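Local coordinates for protein inorganic polyphosphate/ATP-glucomannokinase (Arthrobacter sp., PDB 1WOQ) that phosphorylates glucose and mannose, using inorganic polyphosphate or ATP as the phosphoryl donor, at residues 145-150 against 204-209; 208-213 against 237-242. One frame throughout, in Å; residues are numbered along the deposited sequence.

Interaction 1: residues 145-150 against 204-209; sequences LVITLG and RYFSHV
In the sheet of strands 143-149, 153-159, 162-164, 217-221 and 241-243, strand 143-149 packs through Leu145 and Ile147 on helix 195-213. The two short segments run nearly antiparallel, at 156°, with their axes 11.9 Å apart at closest. No hydrogen bond crosses between them; the contact is apolar and buried. Ile147 CG1 lies 3.8 Å from Phe206 CE2. With CG1 beside the backbone N (chi1 -58°), CG2 is left anti to it and turned to both rings, 4.0 Å from Tyr205 CE2 and near Phe206 CZ. Ile147 CD1 ends by the tyrosine hydroxyl. Both rings are met obliquely. Ile147 and Phe206 run alongside each other, their ends pointing opposite ways. The two rings also pack together, with Tyr205 CD2 over the centre of the Phe206 ring, 4.1 Å above its plane. Val209 CG2 covers one face of the Tyr205 ring near its rim. The tyrosine hydroxyl bonds to Leu169 O, which probably helps to hold the ring. One turn along the helix, Val209 CG1 touches Leu145 CD1 at 3.6 Å. An alanine in place of Ile147 would lose CG1, CG2 and CD1 and would probably open a gap beside Tyr205 and Phe206. Phe218 extends the core, edge-to-face with Phe206. Strand 143-149 leads through a turn to the glucose pocket, which Gly152, Ile153 and Gly154 help to line. A five-stranded mixed sheet of order 3-2-1-4-5, with 143-149 at its centre and a helix packed on it, is typical of the actin-like ATPase fold of ROK kinases.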
ATOM      1  N   LEU A 145       6.663  11.792   2.135  1.00 13.97           N
ATOM      2  CA  LEU A 145       5.434  11.133   2.560  1.00 12.78           C
ATOM      3  C   LEU A 145       4.601  10.672   1.380  1.00 13.27           C
ATOM      4  O   LEU A 145       4.186  11.473   0.546  1.00 13.87           O
ATOM      5  CB  LEU A 145       4.613  12.075   3.453  1.00 12.19           C
ATOM      6  CG  LEU A 145       5.358  12.609   4.684  1.00 13.42           C
ATOM      7  CD1 LEU A 145       4.459  13.573   5.454  1.00 13.98           C
ATOM      8  CD2 LEU A 145       5.789  11.450   5.570  1.00 14.25           C
ATOM      9  N   VAL A 146       4.372   9.365   1.309  1.00 12.98           N
ATOM     10  CA  VAL A 146       3.574   8.781   0.240  1.00 12.64           C
ATOM     11  C   VAL A 146       2.167   8.593   0.800  1.00 13.68           C
ATOM     12  O   VAL A 146       1.953   7.797   1.712  1.00 14.14           O
ATOM     13  CB  VAL A 146       4.150   7.417  -0.195  1.00 14.19           C
ATOM     14  CG1 VAL A 146       3.400   6.897  -1.418  1.00 14.59           C
ATOM     15  CG2 VAL A 146       5.632   7.564  -0.513  1.00 14.25           C
ATOM     16  N   ILE A 147       1.221   9.358   0.268  1.00 12.39           N
ATOM     17  CA  ILE A 147      -0.162   9.299   0.723  1.00 13.26           C
ATOM     18  C   ILE A 147      -0.992   8.587  -0.337  1.00 14.27           C
ATOM     19  O   ILE A 147      -1.043   9.032  -1.481  1.00 14.07           O
ATOM     20  CB  ILE A 147      -0.731  10.723   0.921  1.00 13.32           C
ATOM     21  CG1 ILE A 147       0.129  11.499   1.926  1.00 14.65           C
ATOM     22  CG2 ILE A 147      -2.182  10.652   1.370  1.00 13.99           C
ATOM     23  CD1 ILE A 147       0.179  10.893   3.327  1.00 15.42           C
ATOM     24  N   THR A 148      -1.637   7.484   0.039  1.00 15.15           N
ATOM     25  CA  THR A 148      -2.460   6.748  -0.913  1.00 15.58           C
ATOM     26  C   THR A 148      -3.945   7.044  -0.703  1.00 16.28           C
ATOM     27  O   THR A 148      -4.444   7.044   0.426  1.00 14.60           O
ATOM     28  CB  THR A 148      -2.212   5.221  -0.810  1.00 16.25           C
ATOM     29  OG1 THR A 148      -2.629   4.741   0.474  1.00 17.15           O
ATOM     30  CG2 THR A 148      -0.734   4.919  -0.992  1.00 15.63           C
ATOM     31  N   LEU A 149      -4.644   7.305  -1.803  1.00 15.50           N
ATOM     32  CA  LEU A 149      -6.069   7.614  -1.754  1.00 17.01           C
ATOM     33  C   LEU A 149      -6.887   6.485  -2.378  1.00 17.23           C
ATOM     34  O   LEU A 149      -6.792   6.228  -3.572  1.00 17.22           O
ATOM     35  CB  LEU A 149      -6.335   8.925  -2.500  1.00 17.13           C
ATOM     36  CG  LEU A 149      -5.516  10.134  -2.030  1.00 16.51           C
ATOM     37  CD1 LEU A 149      -5.744  11.306  -2.970  1.00 17.78           C
ATOM     38  CD2 LEU A 149      -5.911  10.503  -0.604  1.00 15.16           C
ATOM     39  N   GLY A 150      -7.688   5.810  -1.562  1.00 16.31           N
ATOM     40  CA  GLY A 150      -8.496   4.715  -2.068  1.00 18.16           C
ATOM     41  C   GLY A 150      -9.625   4.438  -1.102  1.00 17.76           C
ATOM     42  O   GLY A 150     -10.310   5.368  -0.682  1.00 18.93           O
ATOM     43  N   ARG A 204      -6.804  21.020   2.545  1.00 14.69           N
ATOM     44  CA  ARG A 204      -6.822  21.015   4.003  1.00 14.73           C
ATOM     45  C   ARG A 204      -5.944  19.901   4.555  1.00 13.96           C
ATOM     46  O   ARG A 204      -5.134  20.131   5.458  1.00 13.91           O
ATOM     47  CB  ARG A 204      -8.251  20.831   4.522  1.00 16.26           C
ATOM     48  CG  ARG A 204      -8.368  20.872   6.044  1.00 21.15           C
ATOM     49  CD  ARG A 204      -7.936  22.230   6.579  1.00 26.85           C
ATOM     50  NE  ARG A 204      -6.782  22.149   7.469  1.00 32.23           N
ATOM     51  CZ  ARG A 204      -6.842  21.809   8.754  1.00 31.75           C
ATOM     52  NH1 ARG A 204      -8.005  21.517   9.317  1.00 32.70           N
ATOM     53  NH2 ARG A 204      -5.732  21.763   9.477  1.00 31.72           N
ATOM     54  N   TYR A 205      -6.108  18.696   4.017  1.00 13.42           N
ATOM     55  CA  TYR A 205      -5.333  17.544   4.479  1.00 14.06           C
ATOM     56  C   TYR A 205      -3.832  17.721   4.270  1.00 14.68           C
ATOM     57  O   TYR A 205      -3.046  17.609   5.216  1.00 13.88           O
ATOM     58  CB  TYR A 205      -5.787  16.265   3.764  1.00 14.79           C
ATOM     59  CG  TYR A 205      -5.058  15.025   4.242  1.00 14.65           C
ATOM     60  CD1 TYR A 205      -5.440  14.378   5.418  1.00 14.65           C
ATOM     61  CD2 TYR A 205      -3.955  14.527   3.547  1.00 14.78           C
ATOM     62  CE1 TYR A 205      -4.738  13.263   5.893  1.00 14.46           C
ATOM     63  CE2 TYR A 205      -3.248  13.419   4.013  1.00 14.72           C
ATOM     64  CZ  TYR A 205      -3.644  12.793   5.187  1.00 14.12           C
ATOM     65  OH  TYR A 205      -2.933  11.708   5.663  1.00 13.28           O
ATOM     66  N   PHE A 206      -3.426  17.998   3.034  1.00 14.23           N
ATOM     67  CA  PHE A 206      -2.008  18.157   2.752  1.00 15.11           C
ATOM     68  C   PHE A 206      -1.363  19.358   3.428  1.00 16.09           C
ATOM     69  O   PHE A 206      -0.209  19.276   3.847  1.00 14.62           O
ATOM     70  CB  PHE A 206      -1.756  18.193   1.241  1.00 15.01           C
ATOM     71  CG  PHE A 206      -1.887  16.850   0.584  1.00 14.74           C
ATOM     72  CD1 PHE A 206      -3.058  16.491  -0.071  1.00 16.57           C
ATOM     73  CD2 PHE A 206      -0.848  15.925   0.658  1.00 15.07           C
ATOM     74  CE1 PHE A 206      -3.195  15.226  -0.645  1.00 15.54           C
ATOM     75  CE2 PHE A 206      -0.973  14.660   0.088  1.00 15.73           C
ATOM     76  CZ  PHE A 206      -2.152  14.311  -0.564  1.00 14.64           C
ATOM     77  N   SER A 207      -2.088  20.466   3.552  1.00 14.67           N
ATOM     78  CA  SER A 207      -1.506  21.627   4.218  1.00 15.44           C
ATOM     79  C   SER A 207      -1.332  21.318   5.707  1.00 14.78           C
ATOM     80  O   SER A 207      -0.380  21.775   6.337  1.00 14.20           O
ATOM     81  CB  SER A 207      -2.379  22.878   4.014  1.00 16.43           C
ATOM     82  OG  SER A 207      -3.648  22.738   4.613  1.00 19.47           O
ATOM     83  N   HIS A 208      -2.244  20.532   6.272  1.00 15.23           N
ATOM     84  CA  HIS A 208      -2.130  20.171   7.682  1.00 14.46           C
ATOM     85  C   HIS A 208      -0.924  19.257   7.882  1.00 14.29           C
ATOM     86  O   HIS A 208      -0.112  19.480   8.778  1.00 14.04           O
ATOM     87  CB  HIS A 208      -3.390  19.452   8.172  1.00 15.29           C
ATOM     88  CG  HIS A 208      -3.319  19.037   9.610  1.00 14.37           C
ATOM     89  ND1 HIS A 208      -3.468  17.729  10.018  1.00 18.37           N
ATOM     90  CD2 HIS A 208      -3.105  19.759  10.734  1.00 13.79           C
ATOM     91  CE1 HIS A 208      -3.349  17.664  11.333  1.00 15.91           C
ATOM     92  NE2 HIS A 208      -3.128  18.882  11.792  1.00 18.82           N
ATOM     93  N   VAL A 209      -0.806  18.233   7.042  1.00 12.44           N
ATOM     94  CA  VAL A 209       0.305  17.290   7.145  1.00 13.38           C
ATOM     95  C   VAL A 209       1.631  18.004   6.863  1.00 13.01           C
ATOM     96  O   VAL A 209       2.669  17.676   7.437  1.00 13.13           O
ATOM     97  CB  VAL A 209       0.111  16.111   6.162  1.00 12.94           C
ATOM     98  CG1 VAL A 209       1.322  15.185   6.193  1.00 13.78           C
ATOM     99  CG2 VAL A 209      -1.152  15.332   6.542  1.00 13.31           C
TER

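Interaction 2: residues 208-213 against 237-242; sequences HVEFLF and LRTPIV
Glu210 OE1 is gripped by three donors from residues 237-242. The shortest bond runs from Thr239 OG1 to Glu210 OE1, at 2.7 Å. It meets OE1 on the anti side, 24° out of the carboxylate plane. Two backbone amides add weak, strongly bent bonds to the same oxygen. Thr239 N lies 2.8 Å from Glu210 OE1. Arg238 N lies 2.9 Å from Glu210 OE1. Arg238 N also points at Glu210 OE2, at 3.3 Å; this bond is straighter (167°) but long and weak. Glu210 leaves the helix with CG anti to its backbone N (chi1 168°) and stays extended through chi2, which carries the carboxylate across to the loop. Thr239 OG1 also lies beside the glutamate chain, 3.5 Å from Glu210 CG. Leu237 CB comes within 3.4 Å of Glu210 OE1, and Arg238 CB lies near OE2. The guanidinium of Arg238 turns away: Arg238 NH2 is 6.9 Å from Glu210 OE2, and no salt bridge forms. The carboxylate is therefore held chiefly by a hydroxyl, with weak help from two main-chain N-H groups. Their dipoles would probably favour its charged form, and the grip fixes the loop just before strand 241-243 to the side of helix 195-213.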
ATOM      1  N   HIS A 208      -2.244  20.532   6.272  1.00 15.23           N
ATOM      2  CA  HIS A 208      -2.130  20.171   7.682  1.00 14.46           C
ATOM      3  C   HIS A 208      -0.924  19.257   7.882  1.00 14.29           C
ATOM      4  O   HIS A 208      -0.112  19.480   8.778  1.00 14.04           O
ATOM      5  CB  HIS A 208      -3.390  19.452   8.172  1.00 15.29           C
ATOM      6  CG  HIS A 208      -3.319  19.037   9.610  1.00 14.37           C
ATOM      7  ND1 HIS A 208      -3.468  17.729  10.018  1.00 18.37           N
ATOM      8  CD2 HIS A 208      -3.105  19.759  10.734  1.00 13.79           C
ATOM      9  CE1 HIS A 208      -3.349  17.664  11.333  1.00 15.91           C
ATOM     10  NE2 HIS A 208      -3.128  18.882  11.792  1.00 18.82           N
ATOM     11  N   VAL A 209      -0.806  18.233   7.042  1.00 12.44           N
ATOM     12  CA  VAL A 209       0.305  17.290   7.145  1.00 13.38           C
ATOM     13  C   VAL A 209       1.631  18.004   6.863  1.00 13.01           C
ATOM     14  O   VAL A 209       2.669  17.676   7.437  1.00 13.13           O
ATOM     15  CB  VAL A 209       0.111  16.111   6.162  1.00 12.94           C
ATOM     16  CG1 VAL A 209       1.322  15.185   6.193  1.00 13.78           C
ATOM     17  CG2 VAL A 209      -1.152  15.332   6.542  1.00 13.31           C
ATOM     18  N   GLU A 210       1.577  18.990   5.975  1.00 13.51           N
ATOM     19  CA  GLU A 210       2.747  19.781   5.620  1.00 14.23           C
ATOM     20  C   GLU A 210       3.232  20.528   6.861  1.00 14.23           C
ATOM     21  O   GLU A 210       4.439  20.625   7.115  1.00 14.32           O
ATOM     22  CB  GLU A 210       2.358  20.756   4.504  1.00 16.77           C
ATOM     23  CG  GLU A 210       3.353  21.837   4.192  1.00 20.42           C
ATOM     24  CD  GLU A 210       2.954  22.598   2.949  1.00 21.62           C
ATOM     25  OE1 GLU A 210       3.230  22.099   1.838  1.00 24.64           O
ATOM     26  OE2 GLU A 210       2.344  23.679   3.082  1.00 23.19           O
ATOM     27  N   PHE A 211       2.291  21.047   7.644  1.00 13.73           N
ATOM     28  CA  PHE A 211       2.653  21.763   8.864  1.00 13.76           C
ATOM     29  C   PHE A 211       3.203  20.779   9.896  1.00 12.36           C
ATOM     30  O   PHE A 211       4.135  21.091  10.637  1.00 12.54           O
ATOM     31  CB  PHE A 211       1.438  22.493   9.445  1.00 14.58           C
ATOM     32  CG  PHE A 211       1.747  23.293  10.684  1.00 17.87           C
ATOM     33  CD1 PHE A 211       1.798  22.681  11.931  1.00 19.16           C
ATOM     34  CD2 PHE A 211       2.029  24.652  10.595  1.00 17.65           C
ATOM     35  CE1 PHE A 211       2.128  23.411  13.076  1.00 20.09           C
ATOM     36  CE2 PHE A 211       2.359  25.390  11.732  1.00 20.47           C
ATOM     37  CZ  PHE A 211       2.409  24.766  12.975  1.00 20.57           C
ATOM     38  N   LEU A 212       2.628  19.582   9.934  1.00 12.69           N
ATOM     39  CA  LEU A 212       3.071  18.571  10.885  1.00 12.22           C
ATOM     40  C   LEU A 212       4.485  18.043  10.640  1.00 13.36           C
ATOM     41  O   LEU A 212       5.214  17.775  11.594  1.00 14.53           O
ATOM     42  CB  LEU A 212       2.099  17.380  10.888  1.00 11.81           C
ATOM     43  CG  LEU A 212       0.682  17.602  11.420  1.00 13.48           C
ATOM     44  CD1 LEU A 212      -0.134  16.318  11.274  1.00 13.07           C
ATOM     45  CD2 LEU A 212       0.751  18.022  12.888  1.00 11.66           C
ATOM     46  N   PHE A 213       4.889  17.916   9.378  1.00 13.91           N
ATOM     47  CA  PHE A 213       6.198  17.334   9.083  1.00 13.50           C
ATOM     48  C   PHE A 213       7.151  18.037   8.120  1.00 12.86           C
ATOM     49  O   PHE A 213       8.263  17.551   7.912  1.00 13.17           O
ATOM     50  CB  PHE A 213       5.996  15.896   8.595  1.00 13.06           C
ATOM     51  CG  PHE A 213       5.484  14.969   9.651  1.00 15.24           C
ATOM     52  CD1 PHE A 213       6.307  14.582  10.703  1.00 17.76           C
ATOM     53  CD2 PHE A 213       4.172  14.515   9.618  1.00 19.04           C
ATOM     54  CE1 PHE A 213       5.827  13.757  11.716  1.00 22.21           C
ATOM     55  CE2 PHE A 213       3.682  13.689  10.628  1.00 20.90           C
ATOM     56  CZ  PHE A 213       4.514  13.313  11.677  1.00 19.07           C
ATOM     57  N   LEU A 237       0.434  24.429  -2.033  1.00 24.49           N
ATOM     58  CA  LEU A 237       1.268  23.943  -0.944  1.00 23.86           C
ATOM     59  C   LEU A 237       2.704  24.423  -1.064  1.00 25.68           C
ATOM     60  O   LEU A 237       3.156  24.807  -2.142  1.00 26.16           O
ATOM     61  CB  LEU A 237       1.258  22.415  -0.936  1.00 22.33           C
ATOM     62  CG  LEU A 237      -0.110  21.736  -0.898  1.00 21.18           C
ATOM     63  CD1 LEU A 237       0.052  20.246  -1.163  1.00 20.29           C
ATOM     64  CD2 LEU A 237      -0.767  21.987   0.448  1.00 21.29           C
ATOM     65  N   ARG A 238       3.421  24.389   0.052  1.00 25.81           N
ATOM     66  CA  ARG A 238       4.816  24.799   0.061  1.00 26.55           C
ATOM     67  C   ARG A 238       5.650  23.582  -0.339  1.00 24.44           C
ATOM     68  O   ARG A 238       6.818  23.702  -0.691  1.00 25.79           O
ATOM     69  CB  ARG A 238       5.221  25.263   1.464  1.00 30.90           C
ATOM     70  CG  ARG A 238       6.535  26.030   1.516  1.00 38.39           C
ATOM     71  CD  ARG A 238       6.444  27.321   0.709  1.00 43.41           C
ATOM     72  NE  ARG A 238       7.620  28.172   0.873  1.00 46.80           N
ATOM     73  CZ  ARG A 238       8.002  28.710   2.028  1.00 48.68           C
ATOM     74  NH1 ARG A 238       9.085  29.474   2.078  1.00 49.74           N
ATOM     75  NH2 ARG A 238       7.303  28.484   3.133  1.00 49.40           N
ATOM     76  N   THR A 239       5.021  22.413  -0.298  1.00 20.99           N
ATOM     77  CA  THR A 239       5.688  21.153  -0.624  1.00 19.11           C
ATOM     78  C   THR A 239       5.353  20.660  -2.024  1.00 18.00           C
ATOM     79  O   THR A 239       4.190  20.633  -2.416  1.00 17.91           O
ATOM     80  CB  THR A 239       5.259  20.037   0.354  1.00 17.52           C
ATOM     81  OG1 THR A 239       5.378  20.507   1.700  1.00 21.09           O
ATOM     82  CG2 THR A 239       6.121  18.793   0.168  1.00 17.63           C
ATOM     83  N   PRO A 240       6.372  20.264  -2.802  1.00 18.57           N
ATOM     84  CA  PRO A 240       6.053  19.773  -4.142  1.00 17.48           C
ATOM     85  C   PRO A 240       5.236  18.496  -3.975  1.00 17.04           C
ATOM     86  O   PRO A 240       5.462  17.722  -3.041  1.00 14.28           O
ATOM     87  CB  PRO A 240       7.429  19.530  -4.764  1.00 20.57           C
ATOM     88  CG  PRO A 240       8.305  19.256  -3.579  1.00 22.23           C
ATOM     89  CD  PRO A 240       7.825  20.264  -2.565  1.00 20.36           C
ATOM     90  N   ILE A 241       4.278  18.284  -4.866  1.00 16.06           N
ATOM     91  CA  ILE A 241       3.432  17.104  -4.770  1.00 16.26           C
ATOM     92  C   ILE A 241       3.243  16.499  -6.151  1.00 16.47           C
ATOM     93  O   ILE A 241       2.857  17.185  -7.101  1.00 18.81           O
ATOM     94  CB  ILE A 241       2.070  17.470  -4.112  1.00 13.13           C
ATOM     95  CG1 ILE A 241       1.195  16.222  -3.976  1.00 14.03           C
ATOM     96  CG2 ILE A 241       1.369  18.569  -4.913  1.00 16.59           C
ATOM     97  CD1 ILE A 241       0.022  16.402  -3.018  1.00 16.33           C
ATOM     98  N   VAL A 242       3.544  15.211  -6.261  1.00 15.95           N
ATOM     99  CA  VAL A 242       3.442  14.511  -7.531  1.00 17.45           C
ATOM    100  C   VAL A 242       2.781  13.148  -7.380  1.00 17.94           C
ATOM    101  O   VAL A 242       2.773  12.555  -6.297  1.00 17.01           O
ATOM    102  CB  VAL A 242       4.844  14.295  -8.154  1.00 16.26           C
ATOM    103  CG1 VAL A 242       5.594  15.617  -8.231  1.00 17.08           C
ATOM    104  CG2 VAL A 242       5.633  13.288  -7.321  1.00 18.43           C
TER

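Overall arrangement
Following the chain, strand 143-149 comes first, then helix 195-213, strand 217-221, the loop at 237-240 and the edge strand 241-243. Interaction 1 closes a long connection of 53 residues between strand and helix. Interaction 2 closes a shorter one of 23 residues that contains strand 217-221. The two spans neither nest nor cross: they follow one another, sharing His208 and Val209 on the helix. The centres of interaction 1 and interaction 2 are about 8 Å apart. Packing joins them where Phe206 meets Leu237 and Ile241, and where Leu145 meets Phe213. Together they tie one helix to an inner strand of the sheet and to the approach to its edge strand.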